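Local atomic coordinates of aerobactin synthase IucC (Klebsiella pneumoniae, PDB entry 6CN7), a protein that probably catalyses the ATP-dependent attachment of a second N-acetyl-N-hydroxylysine to a carboxylate of N-citryl-N-acetyl-N-hydroxylysine, the step that completes the siderophore aerobactin. Residues D252-Q257 with L272-P277. The protein carries 5 engineered substitutions. Sequence-based numbering, arbitrary orientation.
Sequences DLWLAQ and LDIKLP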
loop_
_atom_site.group_PDB
_atom_site.type_symbol
_atom_site.label_atom_id
_atom_site.label_comp_id
_atom_site.label_asym_id
_atom_site.label_seq_id
_atom_site.Cartn_x
_atom_site.Cartn_y
_atom_site.Cartn_z
ATOM N N ASP A 252 9.088 -12.429 -17.662
ATOM C CA ASP A 252 8.522 -13.700 -17.249
ATOM C C ASP A 252 7.758 -13.560 -15.937
ATOM O O ASP A 252 7.831 -12.547 -15.238
ATOM C CB ASP A 252 9.628 -14.745 -17.098
ATOM C CG ASP A 252 10.276 -15.096 -18.421
ATOM O OD1 ASP A 252 9.618 -14.922 -19.469
ATOM O OD2 ASP A 252 11.443 -15.539 -18.415
ATOM N N LEU A 253 7.018 -14.617 -15.606
ATOM C CA LEU A 253 6.263 -14.695 -14.367
ATOM C C LEU A 253 7.098 -15.389 -13.302
ATOM O O LEU A 253 7.754 -16.400 -13.571
ATOM C CB LEU A 253 4.955 -15.456 -14.591
ATOM C CG LEU A 253 3.942 -14.810 -15.537
ATOM C CD1 LEU A 253 2.769 -15.749 -15.790
ATOM C CD2 LEU A 253 3.447 -13.488 -14.970
ATOM N N TRP A 254 7.070 -14.843 -12.090
ATOM C CA TRP A 254 7.908 -15.325 -11.003
ATOM C C TRP A 254 7.046 -15.871 -9.872
ATOM O O TRP A 254 5.897 -15.462 -9.689
ATOM C CB TRP A 254 8.818 -14.209 -10.478
ATOM C CG TRP A 254 9.862 -13.798 -11.471
ATOM C CD1 TRP A 254 9.727 -12.877 -12.467
ATOM C CD2 TRP A 254 11.199 -14.303 -11.571
ATOM N NE1 TRP A 254 10.896 -12.772 -13.178
ATOM C CE2 TRP A 254 11.816 -13.638 -12.647
ATOM C CE3 TRP A 254 11.934 -15.250 -10.852
ATOM C CZ2 TRP A 254 13.132 -13.890 -13.025
ATOM C CZ3 TRP A 254 13.239 -15.500 -11.228
ATOM C CH2 TRP A 254 13.826 -14.821 -12.304
ATOM N N LEU A 255 7.627 -16.791 -9.106
ATOM C CA LEU A 255 6.930 -17.508 -8.049
ATOM C C LEU A 255 7.744 -17.387 -6.770
ATOM O O LEU A 255 8.965 -17.573 -6.790
ATOM C CB LEU A 255 6.736 -18.977 -8.435
ATOM C CG LEU A 255 6.125 -19.926 -7.409
ATOM C CD1 LEU A 255 4.656 -19.614 -7.201
ATOM C CD2 LEU A 255 6.317 -21.360 -7.867
ATOM N N ALA A 256 7.072 -17.076 -5.664
ATOM C CA ALA A 256 7.761 -16.846 -4.402
ATOM C C ALA A 256 8.150 -18.161 -3.743
ATOM O O ALA A 256 7.407 -19.146 -3.796
ATOM C CB ALA A 256 6.878 -16.035 -3.454
ATOM N N GLN A 257 9.325 -18.169 -3.120
ATOM C CA GLN A 257 9.768 -19.290 -2.308
ATOM C C GLN A 257 9.368 -19.056 -0.852
ATOM O O GLN A 257 8.762 -18.040 -0.500
ATOM C CB GLN A 257 11.280 -19.479 -2.431
ATOM C CG GLN A 257 11.779 -19.723 -3.848
ATOM C CD GLN A 257 13.290 -19.865 -3.911
ATOM O OE1 GLN A 257 13.964 -19.908 -2.882
ATOM N NE2 GLN A 257 13.829 -19.934 -5.122
ATOM N N LEU A 272 18.690 -19.618 -12.753
ATOM C CA LEU A 272 18.964 -18.500 -11.858
ATOM C C LEU A 272 17.677 -18.098 -11.154
ATOM O O LEU A 272 16.674 -17.797 -11.811
ATOM C CB LEU A 272 19.540 -17.303 -12.619
ATOM C CG LEU A 272 20.966 -17.421 -13.167
ATOM C CD1 LEU A 272 21.329 -16.173 -13.962
ATOM C CD2 LEU A 272 21.970 -17.646 -12.047
ATOM N N ASP A 273 17.707 -18.095 -9.827
ATOM C CA ASP A 273 16.667 -17.448 -9.045
ATOM C C ASP A 273 17.047 -15.992 -8.809
ATOM O O ASP A 273 18.203 -15.594 -8.960
ATOM C CB ASP A 273 16.457 -18.158 -7.708
ATOM C CG ASP A 273 15.943 -19.575 -7.872
ATOM O OD1 ASP A 273 15.329 -19.868 -8.918
ATOM O OD2 ASP A 273 16.146 -20.396 -6.951
ATOM N N ILE A 274 16.056 -15.193 -8.433
ATOM C CA ILE A 274 16.256 -13.775 -8.172
ATOM C C ILE A 274 15.807 -13.481 -6.750
ATOM O O ILE A 274 14.808 -14.031 -6.276
ATOM C CB ILE A 274 15.498 -12.889 -9.181
ATOM C CG1 ILE A 274 15.961 -11.437 -9.050
ATOM C CG2 ILE A 274 13.984 -12.999 -8.975
ATOM C CD1 ILE A 274 15.483 -10.531 -10.165
ATOM N N LYS A 275 16.555 -12.617 -6.071
ATOM C CA LYS A 275 16.237 -12.190 -4.713
ATOM C C LYS A 275 16.135 -10.674 -4.704
ATOM O O LYS A 275 17.077 -9.984 -5.107
ATOM C CB LYS A 275 17.292 -12.672 -3.718
ATOM C CG LYS A 275 17.007 -12.269 -2.283
ATOM C CD LYS A 275 18.057 -12.805 -1.327
ATOM C CE LYS A 275 17.744 -12.407 0.106
ATOM N NZ LYS A 275 18.737 -12.951 1.070
ATOM N N LEU A 276 14.997 -10.161 -4.242
ATOM C CA LEU A 276 14.707 -8.741 -4.321
ATOM C C LEU A 276 14.398 -8.185 -2.936
ATOM O O LEU A 276 13.972 -8.931 -2.049
ATOM C CB LEU A 276 13.519 -8.485 -5.257
ATOM C CG LEU A 276 13.770 -8.903 -6.709
ATOM C CD1 LEU A 276 12.474 -9.001 -7.503
ATOM C CD2 LEU A 276 14.729 -7.931 -7.380
ATOM N N PRO A 277 14.606 -6.887 -2.711
ATOM C CA PRO A 277 14.298 -6.319 -1.392
ATOM C C PRO A 277 12.800 -6.247 -1.130
ATOM O O PRO A 277 12.007 -5.909 -2.012
ATOM C CB PRO A 277 14.916 -4.916 -1.451
ATOM C CG PRO A 277 15.856 -4.939 -2.606
ATOM C CD PRO A 277 15.292 -5.914 -3.578
#
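Trp254 and Ile274 make the apolar part of this buried contact. The side chain of Trp254 leaves strand 252-256 toward strand 272-275, and the methyl CG2 of Ile274 lies over one face of the six-membered ring. This is a CH-pi contact: CG2 of Ile274 sits 3.7 Å from the ring centroid of Trp254, 20° off the normal and shifted toward the rim. The closest ring atom, Trp254 CZ3, is 3.4 Å from Ile274 CG2. With CG1 of Ile274 anti to the backbone N, CG2 lies between that N and the carbonyl carbon, and from there it reaches the ring. Beside the rim of the indole, close to its plane, Trp254 CH2 is 4.1 Å from the backbone O of Leu272. Leu168 of strand 165-174 and Leu263 and Asn265 of strand 262-265 also touch the indole.

The two strands belong to one antiparallel sheet within the IucA/IucC family region but are not neighbours in it. Strand 262-265 runs between them and pairs with both, so no backbone hydrogen bond joins the two segments directly, and the CA atoms of Trp254 and Ile274 remain 9.0 Å apart.

Just past the end of strand 252-256, Gln257 supplies the polar part. Beyond CG the side chain runs straight out and carries the amide to Asp273, where NE2 of Gln257 donates a weak hydrogen bond to OD2 of Asp273 at 3.0 Å. The N-H...O angle is 133°, and the amide and carboxylate planes are turned 80° apart. The stronger partner of Gln257 NE2 is OG1 of Thr264, on the intervening strand.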